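PDB 3CZX: putative N-acetylmuramoyl-L-alanine amidase from Neisseria meningitidis MC58, which probably hydrolyses, as a zinc-dependent amidase, the bond between N-acetylmuramoyl residues and L-amino acids in cell-wall glycopeptides. Local coordinates for residues A[7-12]-A[134-139]; A[24-29]-A[76-81]; A[39-42]-A[46-49]; A[147-150]-A[154-157]. All coordinates share one frame; numbering follows the deposited sequence.

Interaction 1 of 4, residues A[7-12]-A[134-139]. With ZN (zinc ion), chain E.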
loop_
_atom_site.group_PDB
_atom_site.type_symbol
_atom_site.label_atom_id
_atom_site.label_comp_id
_atom_site.label_asym_id
_atom_site.label_seq_id
_atom_site.Cartn_x
_atom_site.Cartn_y
_atom_site.Cartn_z
ATOM N N CYS A 7 8.078 15.757 7.696
ATOM C CA CYS A 7 9.032 14.660 7.535
ATOM C C CYS A 7 8.323 13.371 7.926
ATOM O O CYS A 7 7.736 13.292 9.000
ATOM C CB CYS A 7 10.280 14.869 8.409
ATOM S SG CYS A 7 11.400 13.460 8.529
ATOM N N LEU A 8 8.329 12.385 7.030
ATOM C CA LEU A 8 7.792 11.074 7.329
ATOM C C LEU A 8 8.832 9.999 7.044
ATOM O O LEU A 8 9.367 9.960 5.908
ATOM C CB LEU A 8 6.568 10.799 6.451
ATOM C CG LEU A 8 5.373 11.750 6.549
ATOM C CD1 LEU A 8 4.289 11.312 5.593
ATOM C CD2 LEU A 8 4.763 11.871 7.981
ATOM N N THR A 9 9.097 9.132 8.018
ATOM C CA THR A 9 9.987 7.995 7.774
ATOM C C THR A 9 9.381 6.716 8.258
ATOM O O THR A 9 8.340 6.728 8.894
ATOM C CB THR A 9 11.358 8.262 8.424
ATOM O OG1 THR A 9 11.209 8.386 9.827
ATOM C CG2 THR A 9 11.946 9.583 7.838
ATOM N N ALA A 10 10.012 5.590 7.895
ATOM C CA ALA A 10 9.549 4.255 8.284
ATOM C C ALA A 10 10.608 3.628 9.159
ATOM O O ALA A 10 11.805 3.717 8.871
ATOM C CB ALA A 10 9.278 3.341 7.028
ATOM N N GLY A 11 10.179 2.952 10.210
ATOM C CA GLY A 11 11.103 2.180 11.019
ATOM C C GLY A 11 11.538 0.909 10.331
ATOM O O GLY A 11 10.801 0.320 9.536
ATOM N N HIS A 12 12.748 0.487 10.669
ATOM C CA HIS A 12 13.261 -0.836 10.310
ATOM C C HIS A 12 13.541 -1.016 8.815
ATOM O O HIS A 12 13.295 -0.120 8.004
ATOM C CB HIS A 12 12.321 -1.918 10.842
ATOM C CG HIS A 12 12.017 -1.782 12.302
ATOM N ND1 HIS A 12 12.923 -2.124 13.286
ATOM C CD2 HIS A 12 10.920 -1.320 12.946
ATOM C CE1 HIS A 12 12.387 -1.896 14.473
ATOM N NE2 HIS A 12 11.167 -1.419 14.293
ATOM N N LEU A 134 14.297 5.534 20.248
ATOM C CA LEU A 134 14.125 6.565 21.281
ATOM C C LEU A 134 14.926 7.812 20.936
ATOM O O LEU A 134 14.459 8.938 21.166
ATOM C CB LEU A 134 14.556 6.024 22.644
ATOM C CG LEU A 134 14.303 6.890 23.883
ATOM C CD1 LEU A 134 12.826 7.215 24.054
ATOM C CD2 LEU A 134 14.830 6.138 25.108
ATOM N N ALA A 135 16.120 7.632 20.349
ATOM C CA ALA A 135 16.942 8.788 19.906
ATOM C C ALA A 135 16.224 9.738 18.935
ATOM O O ALA A 135 16.436 10.962 18.969
ATOM C CB ALA A 135 18.256 8.312 19.285
ATOM N N TYR A 136 15.369 9.165 18.080
ATOM C CA TYR A 136 14.528 9.927 17.128
ATOM C C TYR A 136 13.519 10.780 17.892
ATOM O O TYR A 136 13.341 11.957 17.587
ATOM C CB TYR A 136 13.800 8.937 16.209
ATOM C CG TYR A 136 13.051 9.479 15.001
ATOM C CD1 TYR A 136 13.583 9.356 13.712
ATOM C CD2 TYR A 136 11.769 10.011 15.125
ATOM C CE1 TYR A 136 12.887 9.809 12.586
ATOM C CE2 TYR A 136 11.093 10.490 14.033
ATOM C CZ TYR A 136 11.637 10.371 12.753
ATOM O OH TYR A 136 10.948 10.778 11.632
ATOM N N ALA A 137 12.889 10.169 18.890
ATOM C CA ALA A 137 11.954 10.872 19.780
ATOM C C ALA A 137 12.680 11.946 20.591
ATOM O O ALA A 137 12.230 13.091 20.661
ATOM C CB ALA A 137 11.226 9.869 20.714
ATOM N N GLN A 138 13.820 11.584 21.184
ATOM C CA GLN A 138 14.632 12.568 21.941
ATOM C C GLN A 138 15.049 13.774 21.113
ATOM O O GLN A 138 15.112 14.920 21.625
ATOM C CB GLN A 138 15.846 11.889 22.577
ATOM C CG GLN A 138 15.441 10.888 23.639
ATOM C CD GLN A 138 16.593 10.041 24.145
ATOM O OE1 GLN A 138 17.573 9.788 23.422
ATOM N NE2 GLN A 138 16.468 9.570 25.386
ATOM N N ALA A 139 15.311 13.545 19.821
ATOM C CA ALA A 139 15.723 14.619 18.918
ATOM C C ALA A 139 14.577 15.519 18.480
ATOM O O ALA A 139 14.806 16.468 17.738
ATOM C CB ALA A 139 16.420 14.036 17.710
HETATM ZN ZN ZN E . 9.779 -0.540 15.743
HETATM O O HOH W 1 11.382 -0.387 17.379
HETATM O O HOH W 2 8.490 -0.259 17.514
#
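Tyr136 reaches from helix 134-138 to Thr9 and Cys7 of strand 6-10, and its phenol end makes the contact. Among the polar atoms, Thr9 OG1 lies 3.0 Å from Tyr136 OH and 3.5 Å from Tyr136 CE1, so that it comes up obliquely to the hydroxyl-bearing end of the ring. The two side chains approach from opposite directions. Tyr136 CG is anti to the backbone N (chi1 -170°), and the ring extends to the strand with OH leading, whereas chi1 of 62° sets Thr9 OG1 between its own backbone N and carbonyl carbon. That oxygen is hydrogen-bonded to Glu76 OE2, a carboxylate that probably makes the surroundings of the phenol more polar. Cys7 adds a looser van der Waals contact, its SG 4.1 Å from Tyr136 OH. Metal binding enters at the end of segment 7-12, where His12 NE2 ligates the zinc ion at 2.2 Å; Glu26, His78 and two waters complete the site. Strand 6-10 runs between strands 49-51 and 73-77 of the central sheet. Helix 61-69 adds Leu67 against Cys7 and Ile68 against Tyr136, and Glu76 of strand 73-77 also touches the tyrosine.

Interaction 2 of 4, residues A[24-29]-A[76-81]. With ZN (zinc ion), chain E.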
loop_
_atom_site.group_PDB
_atom_site.type_symbol
_atom_site.label_atom_id
_atom_site.label_comp_id
_atom_site.label_asym_id
_atom_site.label_seq_id
_atom_site.Cartn_x
_atom_site.Cartn_y
_atom_site.Cartn_z
ATOM N N ASP A 24 3.394 -11.051 8.194
ATOM C CA ASP A 24 3.330 -9.608 8.391
ATOM C C ASP A 24 4.560 -9.114 9.142
ATOM O O ASP A 24 4.859 -9.578 10.249
ATOM C CB ASP A 24 2.060 -9.251 9.150
ATOM C CG ASP A 24 0.809 -9.571 8.337
ATOM O OD1 ASP A 24 0.773 -9.248 7.147
ATOM O OD2 ASP A 24 -0.126 -10.141 8.899
ATOM N N ARG A 25 5.253 -8.148 8.548
ATOM C CA ARG A 25 6.476 -7.599 9.122
ATOM C C ARG A 25 6.324 -6.111 9.401
ATOM O O ARG A 25 5.875 -5.363 8.530
ATOM C CB ARG A 25 7.641 -7.751 8.170
ATOM C CG ARG A 25 7.907 -9.204 7.678
ATOM C CD ARG A 25 9.284 -9.287 7.027
ATOM N NE ARG A 25 9.433 -8.343 5.925
ATOM C CZ ARG A 25 10.582 -8.061 5.314
ATOM N NH1 ARG A 25 11.744 -8.637 5.672
ATOM N NH2 ARG A 25 10.587 -7.159 4.356
ATOM N N GLU A 26 6.785 -5.697 10.572
ATOM C CA GLU A 26 6.780 -4.267 10.939
ATOM C C GLU A 26 7.354 -3.389 9.845
ATOM O O GLU A 26 6.803 -2.336 9.521
ATOM C CB GLU A 26 7.525 -4.039 12.258
ATOM C CG GLU A 26 7.555 -2.557 12.711
ATOM C CD GLU A 26 8.115 -2.346 14.082
ATOM O OE1 GLU A 26 8.523 -3.342 14.718
ATOM O OE2 GLU A 26 8.118 -1.168 14.540
ATOM N N ALA A 27 8.463 -3.795 9.261
ATOM C CA ALA A 27 9.142 -2.985 8.245
ATOM C C ALA A 27 8.205 -2.699 7.073
ATOM O O ALA A 27 8.246 -1.606 6.471
ATOM C CB ALA A 27 10.379 -3.679 7.755
ATOM N N ASP A 28 7.379 -3.686 6.740
ATOM C CA ASP A 28 6.516 -3.607 5.561
ATOM C C ASP A 28 5.333 -2.741 5.908
ATOM O O ASP A 28 4.873 -1.960 5.063
ATOM C CB ASP A 28 6.061 -5.019 5.152
ATOM C CG ASP A 28 7.236 -5.918 4.743
ATOM O OD1 ASP A 28 8.314 -5.396 4.372
ATOM O OD2 ASP A 28 7.054 -7.157 4.791
ATOM N N LEU A 29 4.763 -2.939 7.106
ATOM C CA LEU A 29 3.616 -2.121 7.551
ATOM C C LEU A 29 4.030 -0.645 7.680
ATOM O O LEU A 29 3.244 0.283 7.328
ATOM C CB LEU A 29 3.032 -2.655 8.872
ATOM C CG LEU A 29 2.501 -4.097 8.844
ATOM C CD1 LEU A 29 2.225 -4.684 10.271
ATOM C CD2 LEU A 29 1.269 -4.162 7.975
ATOM N N GLU A 76 8.036 9.049 12.496
ATOM C CA GLU A 76 8.500 7.740 12.058
ATOM C C GLU A 76 7.514 6.656 12.464
ATOM O O GLU A 76 7.195 6.478 13.652
ATOM C CB GLU A 76 9.894 7.406 12.614
ATOM C CG GLU A 76 10.405 6.136 12.002
ATOM C CD GLU A 76 11.845 5.934 12.196
ATOM O OE1 GLU A 76 12.192 5.267 13.197
ATOM O OE2 GLU A 76 12.613 6.430 11.342
ATOM N N PHE A 77 7.022 5.917 11.481
ATOM C CA PHE A 77 5.997 4.930 11.706
ATOM C C PHE A 77 6.617 3.598 12.147
ATOM O O PHE A 77 7.580 3.112 11.550
ATOM C CB PHE A 77 5.125 4.728 10.447
ATOM C CG PHE A 77 4.361 5.958 10.035
ATOM C CD1 PHE A 77 3.123 6.259 10.574
ATOM C CD2 PHE A 77 4.889 6.805 9.099
ATOM C CE1 PHE A 77 2.435 7.405 10.153
ATOM C CE2 PHE A 77 4.216 7.982 8.684
ATOM C CZ PHE A 77 3.007 8.263 9.227
ATOM N N HIS A 78 6.051 3.077 13.209
ATOM C CA HIS A 78 6.414 1.789 13.807
ATOM C C HIS A 78 5.150 1.044 14.185
ATOM O O HIS A 78 4.055 1.607 14.119
ATOM C CB HIS A 78 7.187 2.014 15.096
ATOM C CG HIS A 78 8.606 2.420 14.893
ATOM N ND1 HIS A 78 9.657 1.539 15.056
ATOM C CD2 HIS A 78 9.154 3.594 14.501
ATOM C CE1 HIS A 78 10.787 2.147 14.739
ATOM N NE2 HIS A 78 10.513 3.397 14.415
ATOM N N THR A 79 5.298 -0.243 14.543
ATOM C CA THR A 79 4.247 -0.973 15.233
ATOM C C THR A 79 4.738 -1.352 16.629
ATOM O O THR A 79 5.948 -1.664 16.809
ATOM C CB THR A 79 3.805 -2.271 14.507
ATOM O OG1 THR A 79 4.917 -3.156 14.391
ATOM C CG2 THR A 79 3.344 -1.983 13.132
ATOM N N ASN A 80 3.820 -1.328 17.589
ATOM C CA ASN A 80 4.090 -1.813 18.924
ATOM C C ASN A 80 4.084 -3.340 18.909
ATOM O O ASN A 80 3.738 -3.955 17.910
ATOM C CB ASN A 80 3.108 -1.226 19.935
ATOM C CG ASN A 80 3.778 -0.873 21.246
ATOM O OD1 ASN A 80 4.706 -1.579 21.694
ATOM N ND2 ASN A 80 3.331 0.222 21.869
ATOM N N ALA A 81 4.558 -3.949 19.985
ATOM C CA ALA A 81 4.587 -5.392 20.103
ATOM C C ALA A 81 4.695 -5.751 21.588
ATOM O O ALA A 81 5.389 -5.068 22.333
ATOM C CB ALA A 81 5.777 -5.965 19.356
HETATM ZN ZN ZN E . 9.779 -0.540 15.743
HETATM O O HOH W 2 8.490 -0.259 17.514
HETATM O O HOH W 1 11.382 -0.387 17.379
#
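Glu26 and Thr79 run antiparallel side by side, the extended glutamate lying alongside the threonine with its carboxylate aimed at the zinc ion. CG of Glu26 is anti to the backbone N (chi1 -180°), and the straight chain beyond it carries OE2 from the first turn of helix 26-45 to the metal, 2.1 Å away. The same oxygen accepts a hydrogen bond from Thr79 N, 3.0 Å from Glu26 OE2 with an angle of 156° at the hydrogen, the donor standing well above the carboxylate plane. Ala19 N binds OE1, so both oxygens are held and the rotation of the carboxylate is probably restrained. Thr79 OG1 packs 3.2 Å from Glu26 CG and is buried with no polar partner in the model, while its methyl CG2 meets Leu29 CD1 at 4.1 Å, the two side chains crossing at about a right angle.

The His78 ring presents an edge to Glu26 OE2, which lies near the ring plane, and ND1 binds the zinc ion at 2.2 Å. Its far nitrogen is fixed in turn: His78 NE2 donates to Glu76 OE1 at 2.8 Å, nearly in the imidazole plane. Glu76, itself bridged to Arg133, is thus a second-shell residue that orients a metal ligand. Water 2, bound to the zinc, donates to Thr79 O at 3.0 Å. With His12, the ligands form the His-Glu-His zinc site characteristic of the Amidase_3 family.

Interaction 3 of 4, residues A[39-42]-A[46-49]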
loop_
_atom_site.group_PDB
_atom_site.type_symbol
_atom_site.label_atom_id
_atom_site.label_comp_id
_atom_site.label_asym_id
_atom_site.label_seq_id
_atom_site.Cartn_x
_atom_site.Cartn_y
_atom_site.Cartn_z
ATOM N N SER A 39 1.848 10.098 0.151
ATOM C CA SER A 39 1.190 10.278 -1.149
ATOM C C SER A 39 -0.081 11.144 -1.056
ATOM O O SER A 39 -0.325 11.953 -1.949
ATOM C CB SER A 39 0.858 8.931 -1.773
ATOM O OG SER A 39 -0.148 8.286 -1.036
ATOM N N ILE A 40 -0.855 11.000 0.020
ATOM C CA ILE A 40 -2.090 11.751 0.220
ATOM C C ILE A 40 -1.761 13.211 0.548
ATOM O O ILE A 40 -2.414 14.148 0.059
ATOM C CB ILE A 40 -2.991 11.108 1.296
ATOM C CG1 ILE A 40 -3.478 9.729 0.803
ATOM C CG2 ILE A 40 -4.189 12.006 1.616
ATOM C CD1 ILE A 40 -4.281 8.902 1.796
ATOM N N LEU A 41 -0.754 13.430 1.390
ATOM C CA LEU A 41 -0.376 14.809 1.709
ATOM C C LEU A 41 0.070 15.536 0.434
ATOM O O LEU A 41 -0.286 16.698 0.219
ATOM C CB LEU A 41 0.704 14.827 2.799
ATOM C CG LEU A 41 0.254 14.481 4.223
ATOM C CD1 LEU A 41 1.444 14.246 5.091
ATOM C CD2 LEU A 41 -0.667 15.555 4.854
ATOM N N ARG A 42 0.830 14.851 -0.402
ATOM C CA ARG A 42 1.268 15.426 -1.704
ATOM C C ARG A 42 0.112 15.566 -2.698
ATOM O O ARG A 42 -0.134 16.686 -3.210
ATOM C CB ARG A 42 2.409 14.595 -2.260
ATOM C CG ARG A 42 3.636 14.677 -1.467
ATOM C CD ARG A 42 4.620 13.576 -1.810
ATOM N NE ARG A 42 5.945 13.790 -1.295
ATOM C CZ ARG A 42 6.878 12.851 -1.124
ATOM N NH1 ARG A 42 6.651 11.566 -1.450
ATOM N NH2 ARG A 42 8.060 13.168 -0.653
ATOM N N GLY A 46 -1.111 19.098 -1.884
ATOM C CA GLY A 46 0.056 19.792 -2.434
ATOM C C GLY A 46 1.123 20.201 -1.423
ATOM O O GLY A 46 1.909 21.148 -1.650
ATOM N N LEU A 47 1.196 19.474 -0.305
ATOM C CA LEU A 47 2.110 19.796 0.777
ATOM C C LEU A 47 3.518 19.241 0.517
ATOM O O LEU A 47 3.701 18.282 -0.253
ATOM C CB LEU A 47 1.554 19.248 2.116
ATOM C CG LEU A 47 0.297 19.992 2.563
ATOM C CD1 LEU A 47 -0.432 19.298 3.734
ATOM C CD2 LEU A 47 0.596 21.446 2.934
ATOM N N THR A 48 4.500 19.884 1.139
ATOM C CA THR A 48 5.897 19.471 1.087
ATOM C C THR A 48 6.110 18.394 2.121
ATOM O O THR A 48 5.982 18.637 3.330
ATOM C CB THR A 48 6.837 20.610 1.463
ATOM O OG1 THR A 48 6.687 21.670 0.528
ATOM C CG2 THR A 48 8.260 20.161 1.437
ATOM N N VAL A 49 6.489 17.231 1.623
ATOM C CA VAL A 49 6.868 16.093 2.461
ATOM C C VAL A 49 8.266 15.632 2.115
ATOM O O VAL A 49 8.587 15.408 0.941
ATOM C CB VAL A 49 5.896 14.925 2.303
ATOM C CG1 VAL A 49 6.214 13.825 3.312
ATOM C CG2 VAL A 49 4.453 15.414 2.462
#
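The C-terminal end of helix 26-45 turns here into the strand that follows, closing in a glycine C-cap of the alpha-L kind: Gly46 N bonds to Arg42 O at 2.9 Å, and Leu47 N reaches back to Leu41 O at 3.2 Å, with an angle of 166° at the hydrogen. Gly46, the first residue to leave helical angles, has positive phi (62°), which reverses the chain and brings 47-49 back along the helix. Here the turn links a helix of the alpha/beta fold to edge strand 49-51. Apolar side chains pack across the turn, with Leu41 CB against Val49 CG2 at 3.8 Å, the side chains at about a right angle, and Leu41 CD2 against Leu47 CD1 at 3.9 Å. Ile6 and Leu8 of strand 6-10 also touch Leu41, and Ala170 and Ile173 of helix 152-177 cover it further. Arg42 starts out pointing away, yet its chain, extended from CG to NE, sweeps over Val49, with NE 3.8 Å from Val49 CB and one face of the guanidinium against CG1. Its NH2 then donates to Val49 O at 2.8 Å, the acceptor tilted 19° from the guanidinium plane.

Interaction 4 of 4, residues A[147-150]-A[154-157]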
loop_
_atom_site.group_PDB
_atom_site.type_symbol
_atom_site.label_atom_id
_atom_site.label_comp_id
_atom_site.label_asym_id
_atom_site.label_seq_id
_atom_site.Cartn_x
_atom_site.Cartn_y
_atom_site.Cartn_z
ATOM N N PHE A 147 -0.627 0.722 16.492
ATOM C CA PHE A 147 -1.193 -0.543 16.974
ATOM C C PHE A 147 -0.085 -1.557 17.257
ATOM O O PHE A 147 1.040 -1.355 16.852
ATOM C CB PHE A 147 -2.222 -1.129 15.974
ATOM C CG PHE A 147 -1.611 -1.591 14.683
ATOM C CD1 PHE A 147 -1.258 -2.902 14.478
ATOM C CD2 PHE A 147 -1.337 -0.685 13.683
ATOM C CE1 PHE A 147 -0.656 -3.303 13.282
ATOM C CE2 PHE A 147 -0.772 -1.075 12.482
ATOM C CZ PHE A 147 -0.404 -2.384 12.304
ATOM N N PHE A 148 -0.487 -2.622 17.941
ATOM C CA PHE A 148 0.394 -3.722 18.285
ATOM C C PHE A 148 0.277 -4.754 17.181
ATOM O O PHE A 148 -0.794 -5.327 16.977
ATOM C CB PHE A 148 -0.052 -4.353 19.604
ATOM C CG PHE A 148 0.348 -3.585 20.828
ATOM C CD1 PHE A 148 1.327 -4.068 21.677
ATOM C CD2 PHE A 148 -0.265 -2.374 21.130
ATOM C CE1 PHE A 148 1.696 -3.343 22.794
ATOM C CE2 PHE A 148 0.113 -1.649 22.252
ATOM C CZ PHE A 148 1.088 -2.149 23.082
ATOM N N ILE A 149 1.394 -5.028 16.506
ATOM C CA ILE A 149 1.437 -6.036 15.476
ATOM C C ILE A 149 1.143 -7.408 16.059
ATOM O O ILE A 149 0.680 -8.306 15.337
ATOM C CB ILE A 149 2.780 -6.029 14.732
ATOM C CG1 ILE A 149 2.659 -6.744 13.398
ATOM C CG2 ILE A 149 3.929 -6.608 15.604
ATOM C CD1 ILE A 149 3.936 -6.705 12.579
ATOM N N SER A 150 1.428 -7.536 17.350
ATOM C CA SER A 150 1.167 -8.771 18.106
ATOM C C SER A 150 -0.315 -9.002 18.438
ATOM O O SER A 150 -0.705 -10.098 18.855
ATOM C CB SER A 150 2.046 -8.776 19.355
ATOM O OG SER A 150 1.914 -7.569 20.042
ATOM N N ASP A 154 -6.441 -6.494 16.081
ATOM C CA ASP A 154 -6.120 -5.113 15.629
ATOM C C ASP A 154 -5.345 -5.103 14.294
ATOM O O ASP A 154 -5.573 -4.289 13.422
ATOM C CB ASP A 154 -5.271 -4.383 16.661
ATOM C CG ASP A 154 -5.966 -4.224 17.992
ATOM O OD1 ASP A 154 -7.203 -4.370 18.068
ATOM O OD2 ASP A 154 -5.226 -3.967 18.972
ATOM N N LEU A 155 -4.427 -6.053 14.147
ATOM C CA LEU A 155 -3.683 -6.205 12.919
ATOM C C LEU A 155 -4.618 -6.519 11.741
ATOM O O LEU A 155 -4.462 -5.976 10.624
ATOM C CB LEU A 155 -2.609 -7.301 13.071
ATOM C CG LEU A 155 -1.851 -7.698 11.798
ATOM C CD1 LEU A 155 -1.129 -6.550 11.079
ATOM C CD2 LEU A 155 -0.898 -8.841 12.064
ATOM N N ALA A 156 -5.584 -7.397 11.953
ATOM C CA ALA A 156 -6.582 -7.673 10.888
ATOM C C ALA A 156 -7.340 -6.408 10.514
ATOM O O ALA A 156 -7.605 -6.194 9.328
ATOM C CB ALA A 156 -7.575 -8.761 11.330
ATOM N N LEU A 157 -7.726 -5.618 11.500
ATOM C CA LEU A 157 -8.460 -4.364 11.223
ATOM C C LEU A 157 -7.605 -3.430 10.422
ATOM O O LEU A 157 -8.092 -2.833 9.449
ATOM C CB LEU A 157 -8.911 -3.700 12.532
ATOM C CG LEU A 157 -9.851 -2.512 12.279
ATOM C CD1 LEU A 157 -11.158 -2.999 11.699
ATOM C CD2 LEU A 157 -10.087 -1.841 13.615
HETATM O O HOH W 3 -3.199 -2.310 18.999
#
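Asp154 OD2 accepts a hydrogen bond from water 3, 2.6 Å away, and is also hydrogen-bonded to Thr88 OG1. The water accepts in turn from Phe148 N, 2.9 Å from its oxygen, and so links the start of helix 152-177 to the backbone of the loop before it. No direct hydrogen bond joins segments 147-150 and 154-157, so a bridging water supplies a polar tie between them.

The rest is mainly van der Waals packing, centred on Leu155. CG of Leu155 is anti to its backbone N (chi1 173°), and the fork beyond it serves two residues: CD1 lies 4.0 Å from Phe147 CE1, and CD2 lies 3.7 Å from Ile149 O and 4.3 Å from Ile149 CG1. Phe147 and Leu155 meet at a slant. A chi1 of 68° puts Phe147 CG between its backbone N and carbonyl carbon, and the ring meets Leu155 through CE1; Phe158 stacks on it and Trp115 meets it at an angle.

Ile149 O is not left to the methyl alone, since Asn21 ND2 donates to it. Leu29 of helix 26-45 touches Phe147, Ile149 and Leu155, joining the two helices through one hydrophobic cluster. Ile149 also lies against Thr79 and about 4 Å from the side chain of the zinc ligand Glu26. The loop between strand 142-145 and helix 152-177 is thus part of a strand-loop-helix unit of the alpha/beta amidase fold, packed next to the zinc site through Ile149 beside Glu26 and Thr79.

In the fold
From the N terminus, strand 6-10 and His12 open interaction 1, whose loop closes only when helix 134-138 brings in Tyr136. Nested within it, interaction 2 runs from the start of helix 26-45 to the end of strand 73-77, and interaction 3, nested in turn, closes the short turn at the other end of that helix. Interaction 4 follows in series, joining the loop after strand 142-145 to helix 152-177. Interactions 1 and 2 share the zinc ion and neighbouring sheet strands; Leu8 packs on Leu41 and Val49 of interaction 3. Asn80 forms probable backbone hydrogen bonds with Phe147 and Ile149, coupling interactions 2 and 4.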